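Local coordinates for methane monooxygenase regulatory protein B (Methylococcus capsulatus, PDB 4GAM) that probably regulates methane oxidation by soluble methane monooxygenase, as a small cofactor-free protein that docks on the hydroxylase, at residues Ile48-Leu57 with Val68-Ile79; Tyr60-Val68 with Ile79-Val87. All coordinates share one frame; numbering follows the deposited sequence.

Helix 46-63 leads into a short loop, and the chain then runs through strand 69-72, a hairpin turn, strand 76-82 and strand 84-88. Contact 1 closes the first loop by folding 68-79, which holds the hairpin, back on 48-57 in the first two-thirds of the helix. Contact 2 starts further on, at the helix end and the following loop, and reaches 79-87. The segments therefore alternate along the chain and the two contacts cross, sharing Val68 and Ile79, their centres about 12 Å apart. Together they tie one helix to both antiparallel sheets: contact 1 to the hairpin at the border of the four-stranded sheet, contact 2 to the step from that sheet into strand 84-88.

Contact 1: Ile48-Leu57 with Val68-Ile79; sequences INTFIEEILL and VNVEDRAGYWWI
The indole of Trp77 has Ile52 CD1 over one face and the amide oxygen of Asn49 at its edge, near the ring plane. In this alpha/beta layer of the MmoB/DmpM family fold, helix 48-57 packs across the beta hairpin of strands 69-72 and 76-79, running nearly antiparallel to the first and obliquely along the second. Ile52 CD1 makes a CH-pi contact 3.6 Å from the centroid of the five-membered ring of Trp77. Trp77 NE1 donates to Asn49 OD1 at 2.9 Å, fairly straight at 159°, with the amide turned steeply against the indole and the donor above the carbonyl plane. Trp77 CG lies beside its own backbone N (chi1 -61°), which carries the ring out toward the helix; Ile48 CG2 meets CD1 of Trp77 obliquely, 3.7 Å away. An alanine in place of Trp77 is likely to leave Asn49 OD1 without its N-H donor and open a gap beneath Ile52 CD1. Further along, the interface is purely aliphatic. Leu56 has its CG opposite the backbone N (chi1 -178°) and splits its methyls, CD1 meeting Val68 CG2 at 4.1 Å and CD2 touching both Val70 and Ile79. On the far face of the hairpin, Tyr76 and Trp78 pack on another protein of the assembly. At the end of this row both methyls of Leu57 bear on one branch of Val70, with CD1 3.8 Å from Val70 CG1.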
loop_
_atom_site.group_PDB
_atom_site.type_symbol
_atom_site.label_atom_id
_atom_site.label_comp_id
_atom_site.label_asym_id
_atom_site.label_seq_id
_atom_site.Cartn_x
_atom_site.Cartn_y
_atom_site.Cartn_z
ATOM N N ILE D 48 -8.902 14.073 2.767
ATOM C CA ILE D 48 -8.769 15.442 3.262
ATOM C C ILE D 48 -9.664 16.421 2.501
ATOM O O ILE D 48 -10.369 17.224 3.111
ATOM C CB ILE D 48 -7.304 15.918 3.222
ATOM C CG1 ILE D 48 -6.498 15.206 4.306
ATOM C CG2 ILE D 48 -7.215 17.424 3.406
ATOM C CD1 ILE D 48 -7.062 15.369 5.705
ATOM N N ASN D 49 -9.636 16.344 1.174
ATOM C CA ASN D 49 -10.498 17.178 0.343
ATOM C C ASN D 49 -11.963 16.963 0.690
ATOM O O ASN D 49 -12.733 17.916 0.793
ATOM C CB ASN D 49 -10.270 16.886 -1.142
ATOM C CG ASN D 49 -8.926 17.377 -1.636
ATOM O OD1 ASN D 49 -7.995 17.569 -0.855
ATOM N ND2 ASN D 49 -8.820 17.586 -2.943
ATOM N N THR D 50 -12.330 15.699 0.880
ATOM C CA THR D 50 -13.699 15.315 1.198
ATOM C C THR D 50 -14.135 15.856 2.556
ATOM O O THR D 50 -15.253 16.347 2.706
ATOM C CB THR D 50 -13.856 13.786 1.204
ATOM O OG1 THR D 50 -13.192 13.234 0.062
ATOM C CG2 THR D 50 -15.322 13.399 1.169
ATOM N N PHE D 51 -13.249 15.757 3.542
ATOM C CA PHE D 51 -13.530 16.266 4.880
ATOM C C PHE D 51 -13.567 17.794 4.883
ATOM O O PHE D 51 -14.362 18.404 5.597
ATOM C CB PHE D 51 -12.506 15.721 5.887
ATOM C CG PHE D 51 -12.069 16.721 6.927
ATOM C CD1 PHE D 51 -12.871 17.003 8.027
ATOM C CD2 PHE D 51 -10.844 17.363 6.814
ATOM C CE1 PHE D 51 -12.465 17.921 8.984
ATOM C CE2 PHE D 51 -10.431 18.279 7.768
ATOM C CZ PHE D 51 -11.242 18.560 8.855
ATOM N N ILE D 52 -12.711 18.406 4.070
ATOM C CA ILE D 52 -12.667 19.859 3.951
ATOM C C ILE D 52 -13.905 20.394 3.233
ATOM O O ILE D 52 -14.531 21.356 3.679
ATOM C CB ILE D 52 -11.384 20.320 3.219
ATOM C CG1 ILE D 52 -10.169 20.176 4.135
ATOM C CG2 ILE D 52 -11.495 21.763 2.761
ATOM C CD1 ILE D 52 -8.898 20.688 3.522
ATOM N N GLU D 53 -14.259 19.752 2.128
ATOM C CA GLU D 53 -15.376 20.190 1.298
ATOM C C GLU D 53 -16.740 19.954 1.950
ATOM O O GLU D 53 -17.660 20.756 1.785
ATOM C CB GLU D 53 -15.314 19.479 -0.059
ATOM C CG GLU D 53 -16.439 19.817 -1.023
ATOM C CD GLU D 53 -16.299 19.095 -2.352
ATOM O OE1 GLU D 53 -16.154 17.853 -2.346
ATOM O OE2 GLU D 53 -16.323 19.770 -3.402
ATOM N N GLU D 54 -16.864 18.860 2.697
ATOM C CA GLU D 54 -18.174 18.394 3.146
ATOM C C GLU D 54 -18.366 18.360 4.668
ATOM O O GLU D 54 -19.450 18.033 5.151
ATOM C CB GLU D 54 -18.465 17.012 2.545
ATOM C CG GLU D 54 -18.273 16.951 1.033
ATOM C CD GLU D 54 -18.261 15.532 0.491
ATOM O OE1 GLU D 54 -17.548 15.282 -0.506
ATOM O OE2 GLU D 54 -18.965 14.671 1.057
ATOM N N ILE D 55 -17.322 18.687 5.423
ATOM C CA ILE D 55 -17.434 18.736 6.879
ATOM C C ILE D 55 -16.855 20.032 7.439
ATOM O O ILE D 55 -17.524 20.751 8.182
ATOM C CB ILE D 55 -16.753 17.521 7.564
ATOM C CG1 ILE D 55 -17.371 16.206 7.079
ATOM C CG2 ILE D 55 -16.863 17.631 9.081
ATOM C CD1 ILE D 55 -16.844 14.979 7.793
ATOM N N LEU D 56 -15.611 20.325 7.069
ATOM C CA LEU D 56 -14.901 21.502 7.566
ATOM C C LEU D 56 -15.560 22.815 7.137
ATOM O O LEU D 56 -15.862 23.672 7.967
ATOM C CB LEU D 56 -13.443 21.473 7.102
ATOM C CG LEU D 56 -12.556 22.623 7.586
ATOM C CD1 LEU D 56 -12.407 22.587 9.102
ATOM C CD2 LEU D 56 -11.196 22.589 6.905
ATOM N N LEU D 57 -15.783 22.966 5.837
ATOM C CA LEU D 57 -16.362 24.195 5.307
ATOM C C LEU D 57 -17.870 24.288 5.516
ATOM O O LEU D 57 -18.432 25.383 5.568
ATOM C CB LEU D 57 -16.043 24.338 3.818
ATOM C CG LEU D 57 -14.878 25.258 3.432
ATOM C CD1 LEU D 57 -14.407 26.077 4.620
ATOM C CD2 LEU D 57 -13.724 24.479 2.840
ATOM N N VAL D 68 -12.680 29.792 10.498
ATOM C CA VAL D 68 -11.761 28.867 9.841
ATOM C C VAL D 68 -11.543 29.230 8.376
ATOM O O VAL D 68 -12.470 29.195 7.564
ATOM C CB VAL D 68 -12.188 27.384 9.982
ATOM C CG1 VAL D 68 -13.648 27.202 9.635
ATOM C CG2 VAL D 68 -11.319 26.498 9.102
ATOM N N ASN D 69 -10.309 29.594 8.050
ATOM C CA ASN D 69 -9.957 29.961 6.687
ATOM C C ASN D 69 -8.966 28.984 6.078
ATOM O O ASN D 69 -7.833 28.863 6.544
ATOM C CB ASN D 69 -9.386 31.377 6.639
ATOM C CG ASN D 69 -8.827 31.733 5.274
ATOM O OD1 ASN D 69 -7.627 31.600 5.026
ATOM N ND2 ASN D 69 -9.697 32.187 4.377
ATOM N N VAL D 70 -9.403 28.283 5.038
ATOM C CA VAL D 70 -8.527 27.390 4.293
ATOM C C VAL D 70 -8.145 28.031 2.956
ATOM O O VAL D 70 -8.967 28.679 2.306
ATOM C CB VAL D 70 -9.167 25.980 4.102
ATOM C CG1 VAL D 70 -10.611 25.976 4.576
ATOM C CG2 VAL D 70 -9.056 25.498 2.654
ATOM N N GLU D 71 -6.883 27.881 2.567
ATOM C CA GLU D 71 -6.418 28.413 1.293
ATOM C C GLU D 71 -5.653 27.357 0.511
ATOM O O GLU D 71 -4.948 26.528 1.090
ATOM C CB GLU D 71 -5.540 29.646 1.504
ATOM C CG GLU D 71 -6.264 30.835 2.103
ATOM C CD GLU D 71 -5.481 32.120 1.938
ATOM O OE1 GLU D 71 -5.574 32.998 2.823
ATOM O OE2 GLU D 71 -4.773 32.253 0.917
ATOM N N ASP D 72 -5.794 27.390 -0.809
ATOM C CA ASP D 72 -5.125 26.421 -1.663
ATOM C C ASP D 72 -3.662 26.775 -1.876
ATOM O O ASP D 72 -3.327 27.913 -2.210
ATOM C CB ASP D 72 -5.829 26.310 -3.014
ATOM C CG ASP D 72 -5.144 25.327 -3.949
ATOM O OD1 ASP D 72 -4.659 24.278 -3.467
ATOM O OD2 ASP D 72 -5.091 25.606 -5.165
ATOM N N ARG D 73 -2.795 25.789 -1.674
ATOM C CA ARG D 73 -1.383 25.922 -2.001
ATOM C C ARG D 73 -1.030 24.856 -3.031
ATOM O O ARG D 73 -1.862 24.490 -3.859
ATOM C CB ARG D 73 -0.522 25.783 -0.744
ATOM C CG ARG D 73 -0.920 26.737 0.381
ATOM C CD ARG D 73 0.161 27.772 0.648
ATOM N NE ARG D 73 -0.287 29.141 0.405
ATOM C CZ ARG D 73 0.531 30.164 0.173
ATOM N NH1 ARG D 73 1.843 29.975 0.141
ATOM N NH2 ARG D 73 0.035 31.375 -0.037
ATOM N N ALA D 74 0.199 24.356 -2.983
ATOM C CA ALA D 74 0.622 23.323 -3.921
ATOM C C ALA D 74 -0.101 22.013 -3.648
ATOM O O ALA D 74 -1.173 21.749 -4.197
ATOM C CB ALA D 74 2.112 23.115 -3.831
ATOM N N GLY D 75 0.498 21.194 -2.793
ATOM C CA GLY D 75 -0.064 19.903 -2.466
ATOM C C GLY D 75 -0.641 19.843 -1.070
ATOM O O GLY D 75 -0.783 18.760 -0.503
ATOM N N TYR D 76 -0.977 21.000 -0.511
ATOM C CA TYR D 76 -1.578 21.026 0.817
ATOM C C TYR D 76 -2.569 22.160 1.027
ATOM O O TYR D 76 -2.603 23.130 0.268
ATOM C CB TYR D 76 -0.506 21.053 1.911
ATOM C CG TYR D 76 0.310 22.327 1.995
ATOM C CD1 TYR D 76 -0.109 23.391 2.788
ATOM C CD2 TYR D 76 1.513 22.449 1.309
ATOM C CE1 TYR D 76 0.639 24.543 2.883
ATOM C CE2 TYR D 76 2.268 23.594 1.396
ATOM C CZ TYR D 76 1.827 24.641 2.185
ATOM O OH TYR D 76 2.579 25.791 2.279
ATOM N N TRP D 77 -3.374 22.019 2.075
ATOM C CA TRP D 77 -4.339 23.036 2.452
ATOM C C TRP D 77 -3.844 23.800 3.668
ATOM O O TRP D 77 -3.558 23.215 4.712
ATOM C CB TRP D 77 -5.698 22.403 2.750
ATOM C CG TRP D 77 -6.277 21.695 1.580
ATOM C CD1 TRP D 77 -6.286 20.351 1.356
ATOM C CD2 TRP D 77 -6.923 22.295 0.453
ATOM N NE1 TRP D 77 -6.909 20.073 0.166
ATOM C CE2 TRP D 77 -7.305 21.251 -0.412
ATOM C CE3 TRP D 77 -7.219 23.612 0.095
ATOM C CZ2 TRP D 77 -7.969 21.484 -1.613
ATOM C CZ3 TRP D 77 -7.875 23.843 -1.097
ATOM C CH2 TRP D 77 -8.243 22.784 -1.939
ATOM N N TRP D 78 -3.737 25.112 3.521
ATOM C CA TRP D 78 -3.329 25.963 4.623
ATOM C C TRP D 78 -4.579 26.459 5.347
ATOM O O TRP D 78 -5.284 27.334 4.854
ATOM C CB TRP D 78 -2.487 27.124 4.096
ATOM C CG TRP D 78 -1.894 27.999 5.155
ATOM C CD1 TRP D 78 -0.699 27.826 5.796
ATOM C CD2 TRP D 78 -2.463 29.203 5.680
ATOM N NE1 TRP D 78 -0.493 28.846 6.693
ATOM C CE2 TRP D 78 -1.560 29.704 6.642
ATOM C CE3 TRP D 78 -3.647 29.903 5.432
ATOM C CZ2 TRP D 78 -1.811 30.875 7.357
ATOM C CZ3 TRP D 78 -3.892 31.063 6.142
ATOM C CH2 TRP D 78 -2.977 31.539 7.090
ATOM N N ILE D 79 -4.854 25.871 6.508
ATOM C CA ILE D 79 -6.024 26.222 7.306
ATOM C C ILE D 79 -5.617 27.062 8.514
ATOM O O ILE D 79 -4.614 26.774 9.164
ATOM C CB ILE D 79 -6.776 24.955 7.797
ATOM C CG1 ILE D 79 -7.306 24.147 6.619
ATOM C CG2 ILE D 79 -7.924 25.314 8.713
ATOM C CD1 ILE D 79 -6.485 22.924 6.319
#

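Contact 2: Tyr60-Val68 with Ile79-Val87; sequences YKKNVNPTV and IKANGKIEV
Val68 and Ile79 run alongside each other in one direction, with Val68 CG2 3.6 Å from Ile79 CG2, and Val68 CB also rests on the methyl of Ala81. Around this apolar centre the end of helix 46-63 and the loop after it, with an Asx turn at Asn65 and a type I beta turn from Asn65 to Val68, close over the passage from strand 79-82 into strand 84-87. Tyr60 reaches its ring out to the second strand: with CG trans to the backbone N (chi1 -161°), CE2 approaches Ile85 CG2 at 4.2 Å while the hydroxyl goes on to the backbone. There Glu86 N donates to Tyr60 OH at 3.0 Å. Val64 CB covers one face of the same ring. Outward, Asn65 uses both ends of its amide. ND2 gives a weak bond to Lys84 O, bent to 124°, and OD1 accepts from Thr67 N, the donor lying above the carbonyl plane. Asn6 ND2, near the N terminus, hydrogen-bonds both Thr67 O and Asn82 OD1. At the exposed edge Lys84 forms a salt bridge with Glu86 along strand 84-87. The Thr67 side chain stands roughly perpendicular to that of Asn82, and Asn82 N donates to Thr67 OG1 at 2.9 Å and 160°.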
loop_
_atom_site.group_PDB
_atom_site.type_symbol
_atom_site.label_atom_id
_atom_site.label_comp_id
_atom_site.label_asym_id
_atom_site.label_seq_id
_atom_site.Cartn_x
_atom_site.Cartn_y
_atom_site.Cartn_z
ATOM N N TYR D 60 -19.013 22.707 10.198
ATOM C CA TYR D 60 -18.082 23.244 11.185
ATOM C C TYR D 60 -17.930 24.759 11.052
ATOM O O TYR D 60 -18.062 25.491 12.033
ATOM C CB TYR D 60 -16.716 22.557 11.100
ATOM C CG TYR D 60 -15.890 22.738 12.354
ATOM C CD1 TYR D 60 -16.089 21.919 13.458
ATOM C CD2 TYR D 60 -14.931 23.738 12.443
ATOM C CE1 TYR D 60 -15.347 22.082 14.614
ATOM C CE2 TYR D 60 -14.183 23.910 13.597
ATOM C CZ TYR D 60 -14.396 23.080 14.681
ATOM O OH TYR D 60 -13.659 23.242 15.834
ATOM N N LYS D 61 -17.666 25.219 9.833
ATOM C CA LYS D 61 -17.443 26.637 9.568
ATOM C C LYS D 61 -18.684 27.478 9.864
ATOM O O LYS D 61 -18.582 28.672 10.130
ATOM C CB LYS D 61 -17.006 26.847 8.114
ATOM C CG LYS D 61 -16.526 28.258 7.793
ATOM C CD LYS D 61 -16.540 28.527 6.295
ATOM C CE LYS D 61 -15.790 29.804 5.955
ATOM N NZ LYS D 61 -14.330 29.649 6.195
ATOM N N LYS D 62 -19.858 26.856 9.821
ATOM C CA LYS D 62 -21.101 27.592 10.035
ATOM C C LYS D 62 -21.647 27.454 11.456
ATOM O O LYS D 62 -22.129 28.427 12.039
ATOM C CB LYS D 62 -22.161 27.175 9.009
ATOM C CG LYS D 62 -21.808 27.558 7.580
ATOM C CD LYS D 62 -22.943 27.260 6.614
ATOM C CE LYS D 62 -23.242 25.773 6.552
ATOM N NZ LYS D 62 -24.241 25.448 5.498
ATOM N N ASN D 63 -21.567 26.250 12.013
ATOM C CA ASN D 63 -22.158 25.982 13.323
ATOM C C ASN D 63 -21.188 26.067 14.503
ATOM O O ASN D 63 -21.612 26.279 15.639
ATOM C CB ASN D 63 -22.859 24.620 13.330
ATOM C CG ASN D 63 -23.848 24.468 12.190
ATOM O OD1 ASN D 63 -24.944 25.024 12.228
ATOM N ND2 ASN D 63 -23.467 23.707 11.173
ATOM N N VAL D 64 -19.895 25.900 14.241
ATOM C CA VAL D 64 -18.911 25.851 15.324
ATOM C C VAL D 64 -17.881 26.986 15.298
ATOM O O VAL D 64 -17.803 27.780 16.236
ATOM C CB VAL D 64 -18.179 24.493 15.371
ATOM C CG1 VAL D 64 -17.156 24.488 16.493
ATOM C CG2 VAL D 64 -19.170 23.364 15.562
ATOM N N ASN D 65 -17.088 27.053 14.232
ATOM C CA ASN D 65 -16.013 28.039 14.140
ATOM C C ASN D 65 -16.045 28.830 12.832
ATOM O O ASN D 65 -15.422 28.431 11.853
ATOM C CB ASN D 65 -14.653 27.351 14.301
ATOM C CG ASN D 65 -13.523 28.330 14.577
ATOM O OD1 ASN D 65 -13.671 29.540 14.400
ATOM N ND2 ASN D 65 -12.382 27.805 15.008
ATOM N N PRO D 66 -16.756 29.971 12.823
ATOM C CA PRO D 66 -16.914 30.826 11.637
ATOM C C PRO D 66 -15.627 31.530 11.216
ATOM O O PRO D 66 -15.654 32.342 10.287
ATOM C CB PRO D 66 -17.944 31.870 12.090
ATOM C CG PRO D 66 -18.612 31.270 13.282
ATOM C CD PRO D 66 -17.556 30.459 13.957
ATOM N N THR D 67 -14.523 31.221 11.887
ATOM C CA THR D 67 -13.254 31.885 11.623
ATOM C C THR D 67 -12.241 30.967 10.939
ATOM O O THR D 67 -11.067 31.319 10.819
ATOM C CB THR D 67 -12.624 32.433 12.921
ATOM O OG1 THR D 67 -12.185 31.342 13.742
ATOM C CG2 THR D 67 -13.627 33.281 13.697
ATOM N N VAL D 68 -12.680 29.792 10.498
ATOM C CA VAL D 68 -11.761 28.867 9.841
ATOM C C VAL D 68 -11.543 29.230 8.376
ATOM O O VAL D 68 -12.470 29.195 7.564
ATOM C CB VAL D 68 -12.188 27.384 9.982
ATOM C CG1 VAL D 68 -13.648 27.202 9.635
ATOM C CG2 VAL D 68 -11.319 26.498 9.102
ATOM N N ILE D 79 -4.854 25.871 6.508
ATOM C CA ILE D 79 -6.024 26.222 7.306
ATOM C C ILE D 79 -5.617 27.062 8.514
ATOM O O ILE D 79 -4.614 26.774 9.164
ATOM C CB ILE D 79 -6.776 24.955 7.797
ATOM C CG1 ILE D 79 -7.306 24.147 6.619
ATOM C CG2 ILE D 79 -7.924 25.314 8.713
ATOM C CD1 ILE D 79 -6.485 22.924 6.319
ATOM N N LYS D 80 -6.392 28.101 8.805
ATOM C CA LYS D 80 -6.120 28.972 9.941
ATOM C C LYS D 80 -7.423 29.455 10.566
ATOM O O LYS D 80 -8.276 30.020 9.884
ATOM C CB LYS D 80 -5.265 30.163 9.502
ATOM C CG LYS D 80 -4.995 31.205 10.581
ATOM C CD LYS D 80 -3.635 31.846 10.357
ATOM C CE LYS D 80 -3.388 33.022 11.281
ATOM N NZ LYS D 80 -1.973 33.484 11.192
ATOM N N ALA D 81 -7.577 29.223 11.866
ATOM C CA ALA D 81 -8.791 29.617 12.574
ATOM C C ALA D 81 -8.457 30.283 13.900
ATOM O O ALA D 81 -7.307 30.272 14.339
ATOM C CB ALA D 81 -9.688 28.411 12.805
ATOM N N ASN D 82 -9.471 30.862 14.534
ATOM C CA ASN D 82 -9.299 31.505 15.829
ATOM C C ASN D 82 -9.652 30.584 16.992
ATOM O O ASN D 82 -10.792 30.138 17.122
ATOM C CB ASN D 82 -10.127 32.789 15.911
ATOM C CG ASN D 82 -9.424 33.974 15.285
ATOM O OD1 ASN D 82 -9.653 34.305 14.122
ATOM N ND2 ASN D 82 -8.556 34.620 16.057
ATOM N N GLY D 83 -8.664 30.300 17.833
ATOM C CA GLY D 83 -8.893 29.517 19.031
ATOM C C GLY D 83 -8.540 28.054 18.870
ATOM O O GLY D 83 -7.591 27.575 19.489
ATOM N N LYS D 84 -9.296 27.343 18.036
ATOM C CA LYS D 84 -9.134 25.897 17.925
ATOM C C LYS D 84 -9.863 25.284 16.732
ATOM O O LYS D 84 -10.761 25.897 16.152
ATOM C CB LYS D 84 -9.642 25.222 19.199
ATOM C CG LYS D 84 -11.146 25.335 19.379
ATOM C CD LYS D 84 -11.602 24.615 20.629
ATOM C CE LYS D 84 -12.976 24.001 20.439
ATOM N NZ LYS D 84 -13.348 23.160 21.609
ATOM N N ILE D 85 -9.463 24.063 16.382
ATOM C CA ILE D 85 -10.163 23.248 15.389
ATOM C C ILE D 85 -10.267 21.810 15.893
ATOM O O ILE D 85 -9.273 21.220 16.314
ATOM C CB ILE D 85 -9.435 23.225 14.023
ATOM C CG1 ILE D 85 -9.150 24.642 13.526
ATOM C CG2 ILE D 85 -10.254 22.450 12.989
ATOM C CD1 ILE D 85 -8.331 24.683 12.260
ATOM N N GLU D 86 -11.471 21.250 15.854
ATOM C CA GLU D 86 -11.677 19.860 16.245
ATOM C C GLU D 86 -12.127 19.018 15.057
ATOM O O GLU D 86 -12.939 19.455 14.240
ATOM C CB GLU D 86 -12.700 19.757 17.378
ATOM C CG GLU D 86 -12.285 20.445 18.667
ATOM C CD GLU D 86 -13.254 20.173 19.803
ATOM O OE1 GLU D 86 -14.136 21.023 20.049
ATOM O OE2 GLU D 86 -13.136 19.107 20.445
ATOM N N VAL D 87 -11.593 17.805 14.966
ATOM C CA VAL D 87 -11.967 16.880 13.906
ATOM C C VAL D 87 -12.480 15.567 14.493
ATOM O O VAL D 87 -11.701 14.765 15.010
ATOM C CB VAL D 87 -10.778 16.588 12.965
ATOM C CG1 VAL D 87 -11.183 15.604 11.877
ATOM C CG2 VAL D 87 -10.259 17.875 12.353
#